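Local coordinates for high-affinity zinc uptake system protein znuA (Streptococcus suis, PDB 3MFQ) that binds zinc and probably passes metal ions to a membrane transporter as the solute-binding component of an uptake system, at residues A[8-13]-A[57-62]; A[13-18]-A[254-259]; A[218-223]-A[250-255]. All blocks are in the same frame, centred on the assembly; numbering follows the deposited sequence.

Contact 1. Residues A[8-13]-A[57-62]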
loop_
_atom_site.group_PDB
_atom_site.type_symbol
_atom_site.label_atom_id
_atom_site.label_comp_id
_atom_site.label_asym_id
_atom_site.label_seq_id
_atom_site.Cartn_x
_atom_site.Cartn_y
_atom_site.Cartn_z
ATOM N N ARG A 8 23.258 -9.286 -1.980
ATOM C CA ARG A 8 22.110 -9.548 -1.124
ATOM C C ARG A 8 21.426 -8.242 -0.739
ATOM O O ARG A 8 22.015 -7.376 -0.099
ATOM C CB ARG A 8 22.537 -10.332 0.122
ATOM C CG ARG A 8 21.387 -10.816 1.001
ATOM C CD ARG A 8 21.751 -12.086 1.751
ATOM N NE ARG A 8 22.190 -13.136 0.835
ATOM C CZ ARG A 8 21.367 -13.893 0.115
ATOM N NH1 ARG A 8 20.055 -13.717 0.199
ATOM N NH2 ARG A 8 21.854 -14.824 -0.693
ATOM N N VAL A 9 20.165 -8.114 -1.132
ATOM C CA VAL A 9 19.386 -6.915 -0.856
ATOM C C VAL A 9 18.166 -7.240 -0.008
ATOM O O VAL A 9 17.193 -7.764 -0.517
ATOM C CB VAL A 9 18.930 -6.251 -2.172
ATOM C CG1 VAL A 9 18.067 -5.091 -1.865
ATOM C CG2 VAL A 9 20.126 -5.884 -3.014
ATOM N N ALA A 10 18.215 -6.868 1.267
ATOM C CA ALA A 10 17.129 -7.116 2.197
ATOM C C ALA A 10 15.952 -6.197 1.876
ATOM O O ALA A 10 16.124 -5.036 1.506
ATOM C CB ALA A 10 17.609 -6.922 3.600
ATOM N N VAL A 11 14.749 -6.738 1.982
ATOM C CA VAL A 11 13.587 -6.020 1.509
ATOM C C VAL A 11 12.426 -6.224 2.474
ATOM O O VAL A 11 12.071 -7.351 2.812
ATOM C CB VAL A 11 13.225 -6.434 0.054
ATOM C CG1 VAL A 11 14.492 -6.644 -0.797
ATOM C CG2 VAL A 11 12.353 -7.680 0.047
ATOM N N THR A 12 11.860 -5.116 2.937
ATOM C CA THR A 12 10.880 -5.155 4.016
ATOM C C THR A 12 9.558 -5.789 3.601
ATOM O O THR A 12 9.114 -6.761 4.208
ATOM C CB THR A 12 10.624 -3.751 4.609
ATOM O OG1 THR A 12 10.401 -2.813 3.549
ATOM C CG2 THR A 12 11.826 -3.299 5.424
ATOM N N THR A 13 8.934 -5.248 2.563
ATOM C CA THR A 13 7.604 -5.699 2.174
ATOM C C THR A 13 7.580 -6.341 0.797
ATOM O O THR A 13 8.500 -6.168 -0.000
ATOM C CB THR A 13 6.609 -4.541 2.166
ATOM O OG1 THR A 13 6.757 -3.804 0.948
ATOM C CG2 THR A 13 6.855 -3.623 3.354
ATOM N N ASP A 57 23.844 -6.532 1.700
ATOM C CA ASP A 57 24.716 -5.584 1.021
ATOM C C ASP A 57 23.950 -4.289 0.790
ATOM O O ASP A 57 24.534 -3.206 0.726
ATOM C CB ASP A 57 25.188 -6.155 -0.318
ATOM C CG ASP A 57 25.963 -7.451 -0.162
ATOM O OD1 ASP A 57 26.722 -7.585 0.821
ATOM O OD2 ASP A 57 25.816 -8.337 -1.031
ATOM N N LEU A 58 22.634 -4.417 0.664
ATOM C CA LEU A 58 21.748 -3.279 0.460
ATOM C C LEU A 58 20.413 -3.553 1.135
ATOM O O LEU A 58 19.852 -4.635 0.991
ATOM C CB LEU A 58 21.528 -3.030 -1.036
ATOM C CG LEU A 58 20.458 -2.007 -1.428
ATOM C CD1 LEU A 58 20.842 -0.620 -0.944
ATOM C CD2 LEU A 58 20.226 -2.003 -2.931
ATOM N N VAL A 59 19.908 -2.575 1.874
ATOM C CA VAL A 59 18.604 -2.708 2.510
ATOM C C VAL A 59 17.643 -1.644 1.982
ATOM O O VAL A 59 17.957 -0.456 2.006
ATOM C CB VAL A 59 18.707 -2.608 4.046
ATOM C CG1 VAL A 59 17.321 -2.598 4.678
ATOM C CG2 VAL A 59 19.542 -3.754 4.600
ATOM N N LEU A 60 16.480 -2.074 1.501
ATOM C CA LEU A 60 15.489 -1.148 0.956
ATOM C C LEU A 60 14.169 -1.212 1.719
ATOM O O LEU A 60 13.674 -2.297 2.030
ATOM C CB LEU A 60 15.247 -1.425 -0.528
ATOM C CG LEU A 60 16.335 -0.963 -1.498
ATOM C CD1 LEU A 60 16.079 -1.510 -2.891
ATOM C CD2 LEU A 60 16.417 0.555 -1.518
ATOM N N TYR A 61 13.606 -0.044 2.018
ATOM C CA TYR A 61 12.335 0.034 2.730
ATOM C C TYR A 61 11.528 1.262 2.316
ATOM O O TYR A 61 12.048 2.171 1.667
ATOM C CB TYR A 61 12.558 0.027 4.244
ATOM C CG TYR A 61 13.230 1.271 4.781
ATOM C CD1 TYR A 61 14.563 1.542 4.502
ATOM C CD2 TYR A 61 12.533 2.170 5.577
ATOM C CE1 TYR A 61 15.181 2.676 4.996
ATOM C CE2 TYR A 61 13.144 3.307 6.076
ATOM C CZ TYR A 61 14.466 3.556 5.782
ATOM O OH TYR A 61 15.073 4.688 6.276
ATOM N N HIS A 62 10.255 1.280 2.698
ATOM C CA HIS A 62 9.357 2.378 2.361
ATOM C C HIS A 62 9.750 3.662 3.076
ATOM O O HIS A 62 10.091 4.662 2.445
ATOM C CB HIS A 62 7.918 2.019 2.736
ATOM C CG HIS A 62 7.353 0.875 1.957
ATOM N ND1 HIS A 62 7.975 -0.353 1.881
ATOM C CD2 HIS A 62 6.215 0.765 1.232
ATOM C CE1 HIS A 62 7.250 -1.165 1.132
ATOM N NE2 HIS A 62 6.176 -0.511 0.728
#
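Strands 8-11 and 58-61 run side by side in a parallel sheet, their short axes 24° apart, with Val9 paired to Leu58, Ala10 to Val59 and Val11 to Leu60. The sound rungs of the ladder are two: Leu58 N donates to Arg8 O at 3.1 Å, and Leu60 N reaches Ala10 O at 3.0 Å, the straight one, almost along the C=O axis (N-H...O 173°). Ala10 N to Leu58 O and Thr12 N to Leu60 O are weak rungs. Arg8 O takes a second donor, Asp57 N, at 2.7 Å, so one carbonyl holds both the start of the strand and the residue before it.

Asp57 adds its side chain to this end. Its CB lies 3.4 Å from Arg8 O; CG, anti to the carbonyl carbon (chi1 -60°), comes up beside Arg8 N; and at the tip OD2 accepts from Arg8 N at 2.9 Å. That bond is straight, but the donor sits above the carboxylate plane. The guanidinium of Arg8 turns elsewhere, its NH1 in a salt bridge with Asp31.

Inside the sheet, Val9 and Leu58 stand alongside each other, Val9 CG2 3.7 Å from Leu58 CB, while Ala10 CB meets Val59 CG2 at 3.8 Å on the opposite face. Next along, the Thr12 and Tyr61 side chains cross obliquely, Thr12 CG2 against Tyr61 CB, and Thr12 OG1 is hydrogen-bonded to Glu67. Beyond it, the Thr13 side chain and the His62 ring meet tip to tip.

Strand 29-32 flanks 8-11 on its other edge. Val9 and Leu58 pack on helix 109-123, Val11 and Leu60 on helix 14-24, and Val59, from the opposite face, on helix 71-77.

Contact 2. Residues A[13-18]-A[254-259]. With ZN (zinc ion), chain D.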
loop_
_atom_site.group_PDB
_atom_site.type_symbol
_atom_site.label_atom_id
_atom_site.label_comp_id
_atom_site.label_asym_id
_atom_site.label_seq_id
_atom_site.Cartn_x
_atom_site.Cartn_y
_atom_site.Cartn_z
ATOM N N THR A 13 8.934 -5.248 2.563
ATOM C CA THR A 13 7.604 -5.699 2.174
ATOM C C THR A 13 7.580 -6.341 0.797
ATOM O O THR A 13 8.500 -6.168 -0.000
ATOM C CB THR A 13 6.609 -4.541 2.166
ATOM O OG1 THR A 13 6.757 -3.804 0.948
ATOM C CG2 THR A 13 6.855 -3.623 3.354
ATOM N N SER A 14 6.506 -7.073 0.525
ATOM C CA SER A 14 6.317 -7.711 -0.767
ATOM C C SER A 14 6.311 -6.682 -1.888
ATOM O O SER A 14 6.607 -7.006 -3.038
ATOM C CB SER A 14 5.008 -8.496 -0.776
ATOM O OG SER A 14 3.927 -7.665 -0.393
ATOM N N PHE A 15 5.963 -5.443 -1.555
ATOM C CA PHE A 15 5.990 -4.366 -2.535
ATOM C C PHE A 15 7.375 -4.268 -3.123
ATOM O O PHE A 15 7.570 -4.386 -4.330
ATOM C CB PHE A 15 5.659 -3.028 -1.884
ATOM C CG PHE A 15 4.246 -2.909 -1.443
ATOM C CD1 PHE A 15 3.251 -2.609 -2.351
ATOM C CD2 PHE A 15 3.908 -3.090 -0.116
ATOM C CE1 PHE A 15 1.945 -2.498 -1.944
ATOM C CE2 PHE A 15 2.604 -2.979 0.298
ATOM C CZ PHE A 15 1.619 -2.684 -0.617
ATOM N N LEU A 16 8.340 -4.038 -2.248
ATOM C CA LEU A 16 9.711 -3.877 -2.672
ATOM C C LEU A 16 10.182 -5.167 -3.332
ATOM O O LEU A 16 10.802 -5.129 -4.398
ATOM C CB LEU A 16 10.580 -3.472 -1.483
ATOM C CG LEU A 16 9.961 -2.285 -0.733
ATOM C CD1 LEU A 16 10.873 -1.779 0.369
ATOM C CD2 LEU A 16 9.606 -1.161 -1.699
ATOM N N ASN A 17 9.851 -6.306 -2.720
ATOM C CA ASN A 17 10.176 -7.610 -3.300
ATOM C C ASN A 17 9.869 -7.693 -4.795
ATOM O O ASN A 17 10.654 -8.237 -5.568
ATOM C CB ASN A 17 9.448 -8.741 -2.568
ATOM C CG ASN A 17 9.951 -10.114 -2.983
ATOM O OD1 ASN A 17 11.148 -10.391 -2.906
ATOM N ND2 ASN A 17 9.042 -10.979 -3.425
ATOM N N ASP A 18 8.720 -7.158 -5.194
ATOM C CA ASP A 18 8.337 -7.127 -6.599
ATOM C C ASP A 18 9.185 -6.122 -7.371
ATOM O O ASP A 18 9.798 -6.455 -8.385
ATOM C CB ASP A 18 6.860 -6.762 -6.735
ATOM C CG ASP A 18 6.420 -6.636 -8.181
ATOM O OD1 ASP A 18 6.893 -7.431 -9.021
ATOM O OD2 ASP A 18 5.594 -5.747 -8.475
ATOM N N ASP A 254 -1.665 -2.881 2.643
ATOM C CA ASP A 254 -0.345 -2.925 3.252
ATOM C C ASP A 254 0.464 -4.136 2.819
ATOM O O ASP A 254 1.434 -4.504 3.478
ATOM C CB ASP A 254 -0.468 -2.902 4.776
ATOM C CG ASP A 254 -1.064 -1.610 5.289
ATOM O OD1 ASP A 254 -1.027 -0.604 4.550
ATOM O OD2 ASP A 254 -1.567 -1.597 6.432
ATOM N N SER A 255 0.073 -4.752 1.711
ATOM C CA SER A 255 0.785 -5.923 1.221
ATOM C C SER A 255 0.286 -6.383 -0.137
ATOM O O SER A 255 -0.877 -6.194 -0.480
ATOM C CB SER A 255 0.659 -7.078 2.216
ATOM O OG SER A 255 1.279 -8.252 1.717
ATOM N N LEU A 256 1.184 -6.989 -0.907
ATOM C CA LEU A 256 0.810 -7.683 -2.129
ATOM C C LEU A 256 0.235 -9.040 -1.762
ATOM O O LEU A 256 0.047 -9.344 -0.584
ATOM C CB LEU A 256 2.031 -7.875 -3.025
ATOM C CG LEU A 256 2.328 -6.782 -4.050
ATOM C CD1 LEU A 256 1.936 -5.416 -3.520
ATOM C CD2 LEU A 256 3.793 -6.814 -4.455
ATOM N N ALA A 257 -0.039 -9.857 -2.772
ATOM C CA ALA A 257 -0.512 -11.215 -2.541
ATOM C C ALA A 257 0.660 -12.191 -2.573
ATOM O O ALA A 257 1.678 -11.922 -3.212
ATOM C CB ALA A 257 -1.556 -11.599 -3.574
ATOM N N PRO A 258 0.522 -13.327 -1.872
ATOM C CA PRO A 258 1.577 -14.345 -1.835
ATOM C C PRO A 258 1.923 -14.845 -3.230
ATOM O O PRO A 258 1.026 -15.116 -4.027
ATOM C CB PRO A 258 0.944 -15.473 -1.015
ATOM C CG PRO A 258 -0.082 -14.802 -0.176
ATOM C CD PRO A 258 -0.625 -13.688 -1.021
ATOM N N GLU A 259 3.216 -14.959 -3.518
ATOM C CA GLU A 259 3.670 -15.450 -4.811
ATOM C C GLU A 259 3.334 -16.932 -4.940
ATOM O O GLU A 259 3.814 -17.751 -4.161
ATOM C CB GLU A 259 5.178 -15.229 -4.965
ATOM C CG GLU A 259 5.704 -15.385 -6.384
ATOM C CD GLU A 259 6.115 -14.066 -7.016
ATOM O OE1 GLU A 259 6.307 -14.034 -8.251
ATOM O OE2 GLU A 259 6.245 -13.064 -6.283
HETATM ZN ZN ZN D . -1.881 0.732 6.348
HETATM O O HOH W 1 4.547 -8.185 2.340
#
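Asp254 grips the zinc ion with both carboxylate oxygens, OD1 and OD2 each 2.4 Å from ZN, and His41, His104 and His170 complete the site. Directly behind this ligand lies the Phe15 ring: its edge meets the backbone at Asp254 C, CE2 to C 3.5 Å, and one of its faces lies under Leu256 N. Leu256 crosses the ring obliquely and sets its CD1 against the CD1 and CE1 side of Phe15, while its CD2 lies beside Asp18 CB at 3.8 Å.

One direct hydrogen bond fixes the next layer: Leu256 N donates to Ser14 OG at 2.9 Å (N-H...O 156°). Ser14 OG is between the backbone N and the carbonyl carbon (chi1 54°), which turns it from the first turn of the helix to the loop. A water accepts from Ser14 N at 2.9 Å and gives only a weak bond to Ser255 OG. That hydroxyl donates to Leu256 O at 2.8 Å, on a carbonyl lone pair, and is also hydrogen-bonded to Gly37 N, so the loop just after the metal ligand is pinned from several sides.

Farther out, Asp18 OD2 is hydrogen-bonded to Phe266 N at the start of helix 266-281. Met269 of that helix packs on both Phe15 and Leu256, so the start of helix 14-24 meets the start of helix 266-281 directly, and the loop that carries Asp254 packs against both.

Contact 3. Residues A[218-223]-A[250-255]. With ZN (zinc ion), chain D.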
loop_
_atom_site.group_PDB
_atom_site.type_symbol
_atom_site.label_atom_id
_atom_site.label_comp_id
_atom_site.label_asym_id
_atom_site.label_seq_id
_atom_site.Cartn_x
_atom_site.Cartn_y
_atom_site.Cartn_z
ATOM N N THR A 218 -13.165 -4.566 2.244
ATOM C CA THR A 218 -12.388 -5.386 3.164
ATOM C C THR A 218 -10.963 -5.551 2.642
ATOM O O THR A 218 -10.745 -5.621 1.433
ATOM C CB THR A 218 -13.038 -6.773 3.343
ATOM O OG1 THR A 218 -14.142 -6.668 4.250
ATOM C CG2 THR A 218 -12.039 -7.774 3.895
ATOM N N GLU A 219 -9.995 -5.604 3.553
ATOM C CA GLU A 219 -8.592 -5.736 3.171
ATOM C C GLU A 219 -7.966 -6.993 3.767
ATOM O O GLU A 219 -8.422 -7.502 4.791
ATOM C CB GLU A 219 -7.803 -4.500 3.596
ATOM C CG GLU A 219 -7.700 -4.333 5.097
ATOM C CD GLU A 219 -7.179 -2.972 5.497
ATOM O OE1 GLU A 219 -6.905 -2.153 4.596
ATOM O OE2 GLU A 219 -7.045 -2.719 6.713
ATOM N N SER A 220 -6.910 -7.479 3.120
ATOM C CA SER A 220 -6.290 -8.754 3.472
ATOM C C SER A 220 -5.435 -8.710 4.738
ATOM O O SER A 220 -5.173 -9.748 5.345
ATOM C CB SER A 220 -5.440 -9.263 2.304
ATOM O OG SER A 220 -4.365 -8.378 2.036
ATOM N N THR A 221 -5.001 -7.519 5.135
ATOM C CA THR A 221 -4.085 -7.393 6.267
ATOM C C THR A 221 -4.763 -7.186 7.624
ATOM O O THR A 221 -4.114 -7.305 8.662
ATOM C CB THR A 221 -3.034 -6.285 6.033
ATOM O OG1 THR A 221 -3.629 -5.202 5.309
ATOM C CG2 THR A 221 -1.858 -6.828 5.238
ATOM N N THR A 222 -6.059 -6.883 7.625
ATOM C CA THR A 222 -6.784 -6.706 8.887
ATOM C C THR A 222 -8.003 -7.619 9.000
ATOM O O THR A 222 -8.482 -8.161 8.005
ATOM C CB THR A 222 -7.229 -5.241 9.112
ATOM O OG1 THR A 222 -8.087 -4.824 8.044
ATOM C CG2 THR A 222 -6.024 -4.317 9.180
ATOM N N ASN A 223 -8.500 -7.782 10.223
ATOM C CA ASN A 223 -9.653 -8.638 10.486
ATOM C C ASN A 223 -10.954 -8.050 9.952
ATOM O O ASN A 223 -11.427 -7.027 10.445
ATOM C CB ASN A 223 -9.788 -8.911 11.984
ATOM C CG ASN A 223 -8.581 -9.622 12.557
ATOM O OD1 ASN A 223 -7.949 -10.436 11.884
ATOM N ND2 ASN A 223 -8.252 -9.316 13.808
ATOM N N GLU A 250 -10.804 -9.078 -1.690
ATOM C CA GLU A 250 -10.104 -8.273 -0.705
ATOM C C GLU A 250 -9.218 -7.238 -1.378
ATOM O O GLU A 250 -8.554 -7.526 -2.374
ATOM C CB GLU A 250 -9.256 -9.162 0.205
ATOM C CG GLU A 250 -10.049 -10.001 1.189
ATOM C CD GLU A 250 -9.154 -10.885 2.031
ATOM O OE1 GLU A 250 -8.044 -11.217 1.564
ATOM O OE2 GLU A 250 -9.559 -11.245 3.157
ATOM N N LEU A 251 -9.224 -6.028 -0.832
ATOM C CA LEU A 251 -8.315 -4.988 -1.280
ATOM C C LEU A 251 -6.962 -5.199 -0.618
ATOM O O LEU A 251 -6.888 -5.627 0.534
ATOM C CB LEU A 251 -8.857 -3.604 -0.915
ATOM C CG LEU A 251 -10.149 -3.136 -1.584
ATOM C CD1 LEU A 251 -10.583 -1.796 -1.018
ATOM C CD2 LEU A 251 -9.969 -3.047 -3.087
ATOM N N PHE A 252 -5.893 -4.907 -1.347
ATOM C CA PHE A 252 -4.560 -4.946 -0.769
ATOM C C PHE A 252 -4.135 -3.528 -0.434
ATOM O O PHE A 252 -4.065 -2.672 -1.314
ATOM C CB PHE A 252 -3.564 -5.570 -1.742
ATOM C CG PHE A 252 -3.988 -6.905 -2.275
ATOM C CD1 PHE A 252 -3.888 -8.043 -1.493
ATOM C CD2 PHE A 252 -4.473 -7.026 -3.566
ATOM C CE1 PHE A 252 -4.274 -9.273 -1.985
ATOM C CE2 PHE A 252 -4.858 -8.252 -4.063
ATOM C CZ PHE A 252 -4.760 -9.379 -3.272
ATOM N N SER A 253 -3.861 -3.274 0.840
ATOM C CA SER A 253 -3.421 -1.954 1.262
ATOM C C SER A 253 -1.967 -1.989 1.707
ATOM O O SER A 253 -1.139 -1.232 1.206
ATOM C CB SER A 253 -4.299 -1.429 2.398
ATOM O OG SER A 253 -4.026 -2.112 3.608
ATOM N N ASP A 254 -1.665 -2.881 2.643
ATOM C CA ASP A 254 -0.345 -2.925 3.252
ATOM C C ASP A 254 0.464 -4.136 2.819
ATOM O O ASP A 254 1.434 -4.504 3.478
ATOM C CB ASP A 254 -0.468 -2.902 4.776
ATOM C CG ASP A 254 -1.064 -1.610 5.289
ATOM O OD1 ASP A 254 -1.027 -0.604 4.550
ATOM O OD2 ASP A 254 -1.567 -1.597 6.432
ATOM N N SER A 255 0.073 -4.752 1.711
ATOM C CA SER A 255 0.785 -5.923 1.221
ATOM C C SER A 255 0.286 -6.383 -0.137
ATOM O O SER A 255 -0.877 -6.194 -0.480
ATOM C CB SER A 255 0.659 -7.078 2.216
ATOM O OG SER A 255 1.279 -8.252 1.717
HETATM ZN ZN ZN D . -1.881 0.732 6.348
HETATM O O HOH W 2 -3.300 -3.380 6.989
#
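Glu219 OE2 is held by two hydrogen bonds: Thr222 OG1 donates to it at 2.7 Å on the anti lone pair, and His170 ND1 pairs with it from outside. Because His170 binds the zinc through NE2, Glu219 is a second-shell residue that probably helps to orient His170 and may make the imidazole a better electron donor to the metal. The other oxygen, OE1, accepts from Ser253 OG at 3.0 Å, the hydroxyl approaching well above the carboxylate plane. Glu219 CG takes the crowded position between N and the carbonyl carbon (chi1 66°), and the chain then runs extended, setting OE2 at Thr222 and His170 and OE1 at Ser253.

The backbones meet in a single bridge, Glu219 with Leu251, that joins the loop after strand 215-217 to the metal-bearing loop before helix 266-281. Leu251 N donates to Thr218 O at 2.8 Å (168°), and Ser220 N returns a bond to Leu251 O at 3.2 Å, nearly along the C=O axis.

Nearer the metal, a water lies between the loops, 2.5 Å from Thr221 OG1, and donates to Asp254 OD2. Thr221 CG2 rests 3.9 Å from Ser255 CB. Outside, Leu251 packs on Asn273, Leu276 and Met277 of helix 266-281.

How the contacts relate
From the N terminus, strand 8-11 comes first, and contact 1 brings 57-62 back beside it, closing a loop that holds helix 14-24, strand 29-32 and helix 47-55. Contact 2 starts at Thr13, which it shares with contact 1, and reaches on to 254-259; its second segment lies far beyond residue 62, so the two connections cross. Leu16 packs on Leu60, Tyr61 and His62, joining them physically. Contact 3 opens at 218 and ends on the same stretch as contact 2, sharing Asp254 and Ser255, so its short loop lies within contact 2's long one. The shared Asp254 stretch thus ties the N-terminal sheet region to the loop after strand 215-217, at the zinc.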